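Local atomic coordinates of Glyco_hydro_cc domain-containing protein (Pseudomonas viridiflava, PDB entry 6UAV), a protein that probably cleaves internal beta-1,3 linkages of glucans as an endo-beta-1,3-glucanase of glycoside hydrolase family 128. Residues V4-Y10 and R222-G228; A158-Y164 and T183-H189. One frame throughout, in Å; residues are numbered along the deposited sequence.

Contact 1: V4-Y10 and R222-G228; sequences VKRGVAY and RYAWFTG
Arg-6 and Tyr-223 run side by side, and NE of Arg-6 donates to OH of Tyr-223 at 2.9 Å, close to the guanidinium plane. The same hydroxyl bonds to Glu-215, while NH1 and NH2 of Arg-6 hold the carbonyls of Leu-256 and Pro-257; tyrosine suits the place because its ring carries a hydroxyl out to both Arg-6 and Glu-215. Thr-227 gives its hydroxyl proton to Ala-9, OG1 to O 2.7 Å, in the carbonyl plane; a chi1 of -176° swings OG1 away from the backbone N and onto that oxygen. At the other end, NE of Arg-222 reaches O of Val-4 at 3.0 Å, and NH2 of Arg-222 bridges to Asp-51 as a salt bridge.

Between them the parallel strands 6-9 and 222-225 pair through Tyr-223 N to Lys-5 O, Trp-225 N to Gly-7 O and Ala-9 N to Trp-225 O. Small residues let the CA atoms of Gly-7 and Ala-224 approach to 4.2 Å. Gly-228, lacking a side chain, sets its CA over a face of the Tyr-10 ring, 3.7 Å from the centroid, a CH-pi contact.

This pair closes the TIM barrel, first strand against last: strands 27-29 and 180-185 flank it, and helices 200-216 and 248-255 cover Arg-6, Tyr-223 and Trp-225.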
ATOM      1  N   VAL A   4     -10.725   8.806  -5.750  1.00 18.49           N
ATOM      2  CA  VAL A   4     -10.860   7.692  -4.752  1.00 18.30           C
ATOM      3  C   VAL A   4      -9.540   6.925  -4.675  1.00 16.78           C
ATOM      4  O   VAL A   4      -9.322   6.261  -3.676  1.00 16.00           O
ATOM      5  CB  VAL A   4     -12.016   6.728  -5.080  1.00 21.30           C
ATOM      6  CG1 VAL A   4     -11.841   6.116  -6.460  1.00 23.86           C
ATOM      7  CG2 VAL A   4     -12.202   5.627  -4.006  1.00 23.03           C
ATOM      8  N   LYS A   5      -8.678   6.987  -5.706  1.00 14.14           N
ATOM      9  CA  LYS A   5      -7.447   6.132  -5.698  1.00 13.03           C
ATOM     10  C   LYS A   5      -6.378   6.719  -4.775  1.00 12.22           C
ATOM     11  O   LYS A   5      -5.477   5.996  -4.374  1.00 11.92           O
ATOM     12  CB  LYS A   5      -6.837   6.072  -7.100  1.00 13.35           C
ATOM     13  CG  LYS A   5      -7.793   5.635  -8.191  1.00 13.37           C
ATOM     14  CD  LYS A   5      -7.034   4.939  -9.329  1.00 13.85           C
ATOM     15  CE  LYS A   5      -7.920   4.666 -10.543  1.00 14.89           C
ATOM     16  NZ  LYS A   5      -7.253   3.710 -11.485  1.00 14.71           N
ATOM     17  N   ARG A   6      -6.389   8.039  -4.568  1.00 12.48           N
ATOM     18  CA  ARG A   6      -5.176   8.755  -4.123  1.00 12.40           C
ATOM     19  C   ARG A   6      -4.949   8.620  -2.620  1.00 12.37           C
ATOM     20  O   ARG A   6      -5.702   9.145  -1.853  1.00 12.94           O
ATOM     21  CB  ARG A   6      -5.225  10.213  -4.606  1.00 13.13           C
ATOM     22  CG  ARG A   6      -3.906  10.911  -4.352  1.00 12.67           C
ATOM     23  CD  ARG A   6      -3.688  12.118  -5.250  1.00 13.78           C
ATOM     24  NE  ARG A   6      -3.967  11.833  -6.648  1.00 13.78           N
ATOM     25  CZ  ARG A   6      -4.320  12.725  -7.575  1.00 14.84           C
ATOM     26  NH1 ARG A   6      -4.333  14.028  -7.339  1.00 14.63           N
ATOM     27  NH2 ARG A   6      -4.628  12.277  -8.770  1.00 15.37           N
ATOM     28  N   GLY A   7      -3.843   8.003  -2.214  1.00 11.57           N
ATOM     29  CA  GLY A   7      -3.537   7.814  -0.803  1.00 11.42           C
ATOM     30  C   GLY A   7      -2.111   8.166  -0.470  1.00 11.75           C
ATOM     31  O   GLY A   7      -1.302   8.536  -1.342  1.00 11.60           O
ATOM     32  N   VAL A   8      -1.812   7.992   0.803  1.00 11.73           N
ATOM     33  CA  VAL A   8      -0.447   8.198   1.338  1.00 12.00           C
ATOM     34  C   VAL A   8      -0.119   7.010   2.229  1.00 11.91           C
ATOM     35  O   VAL A   8      -0.948   6.640   3.042  1.00 11.07           O
ATOM     36  CB  VAL A   8      -0.352   9.567   2.054  1.00 13.14           C
ATOM     37  CG1 VAL A   8       1.077   9.818   2.517  1.00 13.74           C
ATOM     38  CG2 VAL A   8      -0.809  10.689   1.114  1.00 14.06           C
ATOM     39  N   ALA A   9       1.137   6.560   2.166  1.00 11.94           N
ATOM     40  CA  ALA A   9       1.694   5.498   3.022  1.00 11.87           C
ATOM     41  C   ALA A   9       2.485   6.169   4.129  1.00 11.94           C
ATOM     42  O   ALA A   9       3.570   6.662   3.826  1.00 11.42           O
ATOM     43  CB  ALA A   9       2.570   4.590   2.196  1.00 12.17           C
ATOM     44  N   TYR A  10       1.857   6.453   5.255  1.00 11.68           N
ATOM     45  CA  TYR A  10       2.431   7.320   6.307  1.00 11.96           C
ATOM     46  C   TYR A  10       1.594   7.175   7.560  1.00 11.88           C
ATOM     47  O   TYR A  10       0.389   7.210   7.455  1.00 12.66           O
ATOM     48  CB  TYR A  10       2.478   8.796   5.899  1.00 11.69           C
ATOM     49  CG  TYR A  10       3.140   9.734   6.872  1.00 12.01           C
ATOM     50  CD1 TYR A  10       4.492   9.611   7.133  1.00 11.76           C
ATOM     51  CD2 TYR A  10       2.446  10.755   7.487  1.00 12.45           C
ATOM     52  CE1 TYR A  10       5.120  10.477   8.003  1.00 12.80           C
ATOM     53  CE2 TYR A  10       3.052  11.591   8.411  1.00 12.55           C
ATOM     54  CZ  TYR A  10       4.403  11.455   8.663  1.00 13.25           C
ATOM     55  OH  TYR A  10       5.097  12.287   9.524  1.00 13.99           O
ATOM     56  N   ARG A 222      -6.369   1.643  -6.004  1.00 12.67           N
ATOM     57  CA  ARG A 222      -5.853   2.640  -5.062  1.00 13.16           C
ATOM     58  C   ARG A 222      -4.326   2.602  -5.135  1.00 12.49           C
ATOM     59  O   ARG A 222      -3.723   1.564  -5.577  1.00 13.05           O
ATOM     60  CB  ARG A 222      -6.343   2.400  -3.629  1.00 13.86           C
ATOM     61  CG  ARG A 222      -7.702   3.023  -3.324  1.00 15.26           C
ATOM     62  CD  ARG A 222      -8.205   2.993  -1.896  1.00 17.32           C
ATOM     63  NE  ARG A 222      -9.214   4.033  -1.662  1.00 18.67           N
ATOM     64  CZ  ARG A 222      -9.793   4.270  -0.486  1.00 19.15           C
ATOM     65  NH1 ARG A 222      -9.521   3.495   0.558  1.00 18.38           N
ATOM     66  NH2 ARG A 222     -10.608   5.302  -0.360  1.00 20.80           N
ATOM     67  N   TYR A 223      -3.736   3.732  -4.829  1.00 11.84           N
ATOM     68  CA  TYR A 223      -2.277   3.833  -4.702  1.00 11.19           C
ATOM     69  C   TYR A 223      -1.954   4.737  -3.522  1.00 10.86           C
ATOM     70  O   TYR A 223      -2.753   5.555  -3.140  1.00 10.95           O
ATOM     71  CB  TYR A 223      -1.615   4.332  -6.000  1.00 11.38           C
ATOM     72  CG  TYR A 223      -2.170   5.614  -6.559  1.00 11.37           C
ATOM     73  CD1 TYR A 223      -1.790   6.841  -6.046  1.00 11.38           C
ATOM     74  CD2 TYR A 223      -3.121   5.612  -7.547  1.00 12.23           C
ATOM     75  CE1 TYR A 223      -2.235   8.035  -6.571  1.00 11.79           C
ATOM     76  CE2 TYR A 223      -3.648   6.797  -8.030  1.00 12.37           C
ATOM     77  CZ  TYR A 223      -3.252   8.011  -7.502  1.00 12.01           C
ATOM     78  OH  TYR A 223      -3.751   9.209  -7.919  1.00 13.29           O
ATOM     79  N   ALA A 224      -0.728   4.601  -3.043  1.00 10.12           N
ATOM     80  CA  ALA A 224      -0.273   5.403  -1.922  1.00 10.50           C
ATOM     81  C   ALA A 224       1.179   5.779  -2.117  1.00 10.77           C
ATOM     82  O   ALA A 224       2.046   4.902  -2.228  1.00 10.59           O
ATOM     83  CB  ALA A 224      -0.456   4.625  -0.667  1.00 10.72           C
ATOM     84  N   TRP A 225       1.389   7.085  -2.094  1.00 11.29           N
ATOM     85  CA  TRP A 225       2.743   7.654  -2.224  1.00 11.40           C
ATOM     86  C   TRP A 225       3.542   7.416  -0.946  1.00 10.99           C
ATOM     87  O   TRP A 225       3.029   7.672   0.191  1.00 10.97           O
ATOM     88  CB  TRP A 225       2.665   9.143  -2.592  1.00 12.54           C
ATOM     89  CG  TRP A 225       4.001   9.779  -2.807  1.00 12.70           C
ATOM     90  CD1 TRP A 225       4.796  10.406  -1.895  1.00 13.13           C
ATOM     91  CD2 TRP A 225       4.730   9.770  -4.037  1.00 13.07           C
ATOM     92  NE1 TRP A 225       5.965  10.821  -2.478  1.00 13.64           N
ATOM     93  CE2 TRP A 225       5.938  10.460  -3.812  1.00 13.52           C
ATOM     94  CE3 TRP A 225       4.432   9.306  -5.315  1.00 13.32           C
ATOM     95  CZ2 TRP A 225       6.911  10.576  -4.804  1.00 13.90           C
ATOM     96  CZ3 TRP A 225       5.356   9.506  -6.320  1.00 13.42           C
ATOM     97  CH2 TRP A 225       6.585  10.108  -6.059  1.00 13.63           C
ATOM     98  N   PHE A 226       4.820   7.113  -1.112  1.00 11.06           N
ATOM     99  CA  PHE A 226       5.785   7.040   0.005  1.00 11.03           C
ATOM    100  C   PHE A 226       6.643   8.314  -0.046  1.00 11.32           C
ATOM    101  O   PHE A 226       7.416   8.454  -0.990  1.00 12.09           O
ATOM    102  CB  PHE A 226       6.638   5.779  -0.079  1.00 11.66           C
ATOM    103  CG  PHE A 226       7.414   5.557   1.176  1.00 11.71           C
ATOM    104  CD1 PHE A 226       8.623   6.191   1.336  1.00 12.19           C
ATOM    105  CD2 PHE A 226       6.882   4.866   2.252  1.00 12.22           C
ATOM    106  CE1 PHE A 226       9.338   6.070   2.503  1.00 12.62           C
ATOM    107  CE2 PHE A 226       7.590   4.721   3.427  1.00 12.22           C
ATOM    108  CZ  PHE A 226       8.825   5.316   3.529  1.00 12.17           C
ATOM    109  N   THR A 227       6.502   9.256   0.909  1.00 11.78           N
ATOM    110  CA  THR A 227       5.703   9.184   2.135  1.00 11.90           C
ATOM    111  C   THR A 227       5.387  10.590   2.661  1.00 12.03           C
ATOM    112  O   THR A 227       5.648  11.595   1.961  1.00 12.41           O
ATOM    113  CB  THR A 227       6.458   8.419   3.234  1.00 12.38           C
ATOM    114  OG1 THR A 227       5.693   8.229   4.434  1.00 12.54           O
ATOM    115  CG2 THR A 227       7.768   9.104   3.589  1.00 12.77           C
ATOM    116  N   GLY A 228       4.805  10.689   3.859  1.00 12.74           N
ATOM    117  CA  GLY A 228       4.483  12.014   4.434  1.00 13.64           C
ATOM    118  C   GLY A 228       5.761  12.816   4.680  1.00 14.15           C
ATOM    119  O   GLY A 228       5.956  13.888   4.137  1.00 14.36           O
TER

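Contact 2: A158-Y164 and T183-H189; sequences AFHWYDY and TEFANWH
The carboxylate of Glu-184 lies stacked on the imidazole of His-160, the two planes only 21° apart, with CD of Glu-184 3.3 Å above the ring plane and displaced toward its rim. The stack sits where strands 156-161 and 180-185, joined through helix 166-173 as a beta-alpha-beta unit of the TIM barrel, reach their C-terminal ends, the end at which enzymes of this fold carry their active sites.

Further bonds fix both partners. The hydroxyl of Tyr-162 donates to OE1 of Glu-184 at 2.6 Å, coming in on the anti side, and Trp-31 binds OE2. Thr-183 OG1 meets NE2 of His-160 at the ring edge, 2.9 Å away, while Glu-84 bonds to ND1; the imidazole is thereby pinned through both nitrogens and cannot turn freely. Chi1 of -58° brings CG of Glu-184 over the imidazole face, and the extended chain beyond it carries the carboxylate out toward the rim; glutamate is long enough for both.

Tyr-162 also presents its edge to the indole face of Trp-188, CD2 of Tyr-162 standing 3.6 Å above the plane of the Trp-188 indole, over its centre; broad, flat tryptophan suits this role, and its NE1 is held by Ser-237. Backbone bonds continue the pairing from Trp-161 N to Glu-184 O and, past the strands, from Trp-188 N to Tyr-162 O.

Farther out, Asn-187 OD1 accepts from the backbone N of His-189 in an Asx turn, and ND2 of Asn-187 hangs over the centre of the Tyr-164 ring. Asp-163 OD1 accepts twice, on its anti side from N of Tyr-164 and on its syn side from ND1 of His-189 at 2.7 Å.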
ATOM      1  N   ALA A 158      -1.225  -6.521  -3.951  1.00 10.16           N
ATOM      2  CA  ALA A 158      -0.645  -5.208  -3.617  1.00 10.21           C
ATOM      3  C   ALA A 158       0.785  -5.211  -4.139  1.00 10.95           C
ATOM      4  O   ALA A 158       1.400  -6.269  -4.253  1.00 11.64           O
ATOM      5  CB  ALA A 158      -0.785  -4.822  -2.168  1.00 10.41           C
ATOM      6  N   PHE A 159       1.291  -4.018  -4.433  1.00 10.79           N
ATOM      7  CA  PHE A 159       2.625  -3.890  -5.011  1.00 10.87           C
ATOM      8  C   PHE A 159       3.268  -2.610  -4.497  1.00 10.50           C
ATOM      9  O   PHE A 159       2.585  -1.616  -4.294  1.00 11.66           O
ATOM     10  CB  PHE A 159       2.501  -3.915  -6.535  1.00 10.88           C
ATOM     11  CG  PHE A 159       3.829  -4.212  -7.184  1.00 11.76           C
ATOM     12  CD1 PHE A 159       4.467  -5.403  -6.920  1.00 12.20           C
ATOM     13  CD2 PHE A 159       4.462  -3.311  -8.008  1.00 11.66           C
ATOM     14  CE1 PHE A 159       5.711  -5.689  -7.455  1.00 12.84           C
ATOM     15  CE2 PHE A 159       5.705  -3.602  -8.536  1.00 12.14           C
ATOM     16  CZ  PHE A 159       6.321  -4.786  -8.259  1.00 12.43           C
ATOM     17  N   HIS A 160       4.580  -2.661  -4.295  1.00 10.70           N
ATOM     18  CA  HIS A 160       5.446  -1.532  -3.961  1.00 10.55           C
ATOM     19  C   HIS A 160       6.527  -1.415  -5.026  1.00 11.43           C
ATOM     20  O   HIS A 160       7.044  -2.443  -5.481  1.00 10.65           O
ATOM     21  CB  HIS A 160       6.169  -1.820  -2.617  1.00 10.72           C
ATOM     22  CG  HIS A 160       5.248  -2.025  -1.452  1.00 10.48           C
ATOM     23  ND1 HIS A 160       5.739  -2.432  -0.232  1.00 10.46           N
ATOM     24  CD2 HIS A 160       3.932  -1.800  -1.314  1.00  9.45           C
ATOM     25  CE1 HIS A 160       4.726  -2.447   0.649  1.00  9.62           C
ATOM     26  NE2 HIS A 160       3.583  -2.064  -0.009  1.00 10.01           N
ATOM     27  N   TRP A 161       6.878  -0.188  -5.405  1.00 11.60           N
ATOM     28  CA  TRP A 161       7.899  -0.009  -6.449  1.00 12.28           C
ATOM     29  C   TRP A 161       8.516   1.384  -6.294  1.00 12.16           C
ATOM     30  O   TRP A 161       7.769   2.357  -6.189  1.00 12.92           O
ATOM     31  CB  TRP A 161       7.291  -0.226  -7.823  1.00 12.47           C
ATOM     32  CG  TRP A 161       8.348  -0.547  -8.820  1.00 12.90           C
ATOM     33  CD1 TRP A 161       8.774   0.248  -9.868  1.00 13.01           C
ATOM     34  CD2 TRP A 161       9.117  -1.757  -8.872  1.00 12.89           C
ATOM     35  NE1 TRP A 161       9.757  -0.402 -10.552  1.00 13.80           N
ATOM     36  CE2 TRP A 161       9.988  -1.630  -9.975  1.00 13.27           C
ATOM     37  CE3 TRP A 161       9.121  -2.949  -8.124  1.00 12.91           C
ATOM     38  CZ2 TRP A 161      10.896  -2.625 -10.298  1.00 14.31           C
ATOM     39  CZ3 TRP A 161      10.037  -3.925  -8.441  1.00 13.24           C
ATOM     40  CH2 TRP A 161      10.893  -3.772  -9.540  1.00 13.74           C
ATOM     41  N   TYR A 162       9.845   1.414  -6.290  1.00 12.77           N
ATOM     42  CA  TYR A 162      10.670   2.631  -6.086  1.00 12.79           C
ATOM     43  C   TYR A 162      11.585   2.944  -7.287  1.00 13.14           C
ATOM     44  O   TYR A 162      12.678   3.476  -7.135  1.00 13.05           O
ATOM     45  CB  TYR A 162      11.463   2.428  -4.792  1.00 12.18           C
ATOM     46  CG  TYR A 162      10.594   2.539  -3.569  1.00 12.55           C
ATOM     47  CD1 TYR A 162       9.859   1.446  -3.128  1.00 12.34           C
ATOM     48  CD2 TYR A 162      10.413   3.754  -2.918  1.00 12.63           C
ATOM     49  CE1 TYR A 162       9.067   1.529  -1.993  1.00 12.18           C
ATOM     50  CE2 TYR A 162       9.618   3.863  -1.791  1.00 12.88           C
ATOM     51  CZ  TYR A 162       8.931   2.745  -1.336  1.00 12.21           C
ATOM     52  OH  TYR A 162       8.171   2.870  -0.216  1.00 11.93           O
ATOM     53  N   ASP A 163      11.191   2.547  -8.505  1.00 13.96           N
ATOM     54  CA  ASP A 163      12.072   2.671  -9.695  1.00 14.49           C
ATOM     55  C   ASP A 163      11.185   2.917 -10.893  1.00 14.01           C
ATOM     56  O   ASP A 163       9.958   2.985 -10.782  1.00 13.77           O
ATOM     57  CB  ASP A 163      12.988   1.460  -9.867  1.00 15.09           C
ATOM     58  CG  ASP A 163      14.348   1.720 -10.478  1.00 16.87           C
ATOM     59  OD1 ASP A 163      14.484   2.702 -11.212  1.00 16.65           O
ATOM     60  OD2 ASP A 163      15.244   0.904 -10.238  1.00 19.54           O
ATOM     61  N   TYR A 164      11.841   3.143 -12.026  1.00 14.79           N
ATOM     62  CA  TYR A 164      11.146   3.131 -13.320  1.00 15.22           C
ATOM     63  C   TYR A 164      10.554   1.735 -13.578  1.00 15.23           C
ATOM     64  O   TYR A 164      10.890   0.760 -12.873  1.00 14.46           O
ATOM     65  CB  TYR A 164      12.140   3.463 -14.430  1.00 16.15           C
ATOM     66  CG  TYR A 164      12.741   4.839 -14.312  1.00 15.72           C
ATOM     67  CD1 TYR A 164      13.908   5.023 -13.600  1.00 15.89           C
ATOM     68  CD2 TYR A 164      12.158   5.948 -14.906  1.00 15.95           C
ATOM     69  CE1 TYR A 164      14.489   6.271 -13.463  1.00 15.85           C
ATOM     70  CE2 TYR A 164      12.739   7.212 -14.793  1.00 16.53           C
ATOM     71  CZ  TYR A 164      13.878   7.381 -14.030  1.00 16.52           C
ATOM     72  OH  TYR A 164      14.496   8.601 -13.930  1.00 16.80           O
ATOM     73  N   THR A 183       0.694   0.185  -3.034  1.00 10.99           N
ATOM     74  CA  THR A 183       0.517   0.793  -1.689  1.00 10.86           C
ATOM     75  C   THR A 183       1.785   1.493  -1.206  1.00 10.82           C
ATOM     76  O   THR A 183       1.782   2.061  -0.122  1.00 10.23           O
ATOM     77  CB  THR A 183       0.003  -0.269  -0.710  1.00 10.90           C
ATOM     78  OG1 THR A 183       0.909  -1.371  -0.754  1.00 10.66           O
ATOM     79  CG2 THR A 183      -1.394  -0.700  -1.078  1.00 11.02           C
ATOM     80  N   GLU A 184       2.849   1.422  -1.984  1.00 10.90           N
ATOM     81  CA  GLU A 184       4.047   2.266  -1.813  1.00 10.91           C
ATOM     82  C   GLU A 184       4.617   2.502  -3.208  1.00 10.73           C
ATOM     83  O   GLU A 184       4.877   1.526  -3.977  1.00 10.54           O
ATOM     84  CB  GLU A 184       5.192   1.663  -0.994  1.00 10.84           C
ATOM     85  CG  GLU A 184       4.801   1.259   0.411  1.00 11.46           C
ATOM     86  CD  GLU A 184       5.898   0.640   1.225  1.00 11.22           C
ATOM     87  OE1 GLU A 184       7.111   0.758   0.864  1.00 11.64           O
ATOM     88  OE2 GLU A 184       5.558  -0.036   2.255  1.00 12.30           O
ATOM     89  N   PHE A 185       4.833   3.769  -3.546  1.00 10.83           N
ATOM     90  CA  PHE A 185       5.599   4.123  -4.762  1.00 11.23           C
ATOM     91  C   PHE A 185       6.186   5.512  -4.641  1.00 11.82           C
ATOM     92  O   PHE A 185       5.751   6.335  -3.852  1.00 11.26           O
ATOM     93  CB  PHE A 185       4.783   4.010  -6.044  1.00 11.47           C
ATOM     94  CG  PHE A 185       3.728   5.042  -6.266  1.00 11.39           C
ATOM     95  CD1 PHE A 185       2.641   5.142  -5.432  1.00 11.25           C
ATOM     96  CD2 PHE A 185       3.875   5.980  -7.284  1.00 11.84           C
ATOM     97  CE1 PHE A 185       1.663   6.107  -5.624  1.00 11.43           C
ATOM     98  CE2 PHE A 185       2.888   6.916  -7.507  1.00 11.99           C
ATOM     99  CZ  PHE A 185       1.803   6.995  -6.662  1.00 12.15           C
ATOM    100  N   ALA A 186       7.275   5.662  -5.374  1.00 12.11           N
ATOM    101  CA  ALA A 186       8.052   6.899  -5.572  1.00 13.06           C
ATOM    102  C   ALA A 186       9.134   6.486  -6.548  1.00 13.70           C
ATOM    103  O   ALA A 186       9.315   5.251  -6.738  1.00 14.06           O
ATOM    104  CB  ALA A 186       8.597   7.339  -4.235  1.00 12.57           C
ATOM    105  N   ASN A 187       9.906   7.409  -7.108  1.00 13.45           N
ATOM    106  CA  ASN A 187      11.097   6.958  -7.846  1.00 13.61           C
ATOM    107  C   ASN A 187      12.378   7.313  -7.103  1.00 13.61           C
ATOM    108  O   ASN A 187      12.701   8.495  -6.993  1.00 14.40           O
ATOM    109  CB  ASN A 187      11.125   7.529  -9.259  1.00 14.49           C
ATOM    110  CG  ASN A 187      12.066   6.759 -10.166  1.00 14.95           C
ATOM    111  OD1 ASN A 187      13.117   6.260  -9.716  1.00 14.52           O
ATOM    112  ND2 ASN A 187      11.659   6.630 -11.427  1.00 14.86           N
ATOM    113  N   TRP A 188      13.090   6.289  -6.642  1.00 13.54           N
ATOM    114  CA  TRP A 188      14.344   6.398  -5.871  1.00 14.33           C
ATOM    115  C   TRP A 188      15.517   5.889  -6.686  1.00 14.81           C
ATOM    116  O   TRP A 188      16.562   5.560  -6.105  1.00 15.63           O
ATOM    117  CB  TRP A 188      14.178   5.635  -4.555  1.00 14.11           C
ATOM    118  CG  TRP A 188      13.261   6.300  -3.572  1.00 13.86           C
ATOM    119  CD1 TRP A 188      12.342   7.296  -3.777  1.00 14.24           C
ATOM    120  CD2 TRP A 188      13.134   5.922  -2.191  1.00 13.83           C
ATOM    121  NE1 TRP A 188      11.688   7.596  -2.599  1.00 13.91           N
ATOM    122  CE2 TRP A 188      12.185   6.783  -1.604  1.00 13.57           C
ATOM    123  CE3 TRP A 188      13.796   4.974  -1.398  1.00 14.25           C
ATOM    124  CZ2 TRP A 188      11.809   6.650  -0.261  1.00 13.88           C
ATOM    125  CZ3 TRP A 188      13.485   4.906  -0.053  1.00 14.51           C
ATOM    126  CH2 TRP A 188      12.502   5.725   0.498  1.00 14.28           C
ATOM    127  N   HIS A 189      15.438   5.913  -8.019  1.00 15.66           N
ATOM    128  CA  HIS A 189      16.616   5.536  -8.839  1.00 16.27           C
ATOM    129  C   HIS A 189      17.838   6.352  -8.402  1.00 17.06           C
ATOM    130  O   HIS A 189      17.742   7.558  -8.290  1.00 18.00           O
ATOM    131  CB  HIS A 189      16.352   5.783 -10.316  1.00 16.56           C
ATOM    132  CG  HIS A 189      17.243   5.040 -11.228  1.00 17.20           C
ATOM    133  ND1 HIS A 189      16.875   3.772 -11.652  1.00 16.91           N
ATOM    134  CD2 HIS A 189      18.417   5.363 -11.823  1.00 17.59           C
ATOM    135  CE1 HIS A 189      17.759   3.363 -12.551  1.00 17.71           C
ATOM    136  NE2 HIS A 189      18.765   4.313 -12.659  1.00 18.39           N
TER

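Both contacts belong to one closed sheet, where strands 180-185 and 220-225 are neighbours; they meet directly, Phe-226 N probably bonding to Phe-185 O at 3.0 Å. Contact 1, the seam between the first and last strands, is the more deeply buried, and its regular backbone bonds are supplemented by arginines whose charges find acidic partners or carbonyls. Contact 2 lies nested along the chain within the loop that contact 1 closes, is farther from the protein's centre and is only partly buried. Its strand pairing soon gives way to loops, and aromatic rings, histidines and carboxylates do more of the work. Phe-226 of contact 1 also packs against the Tyr-162 hydroxyl of contact 2.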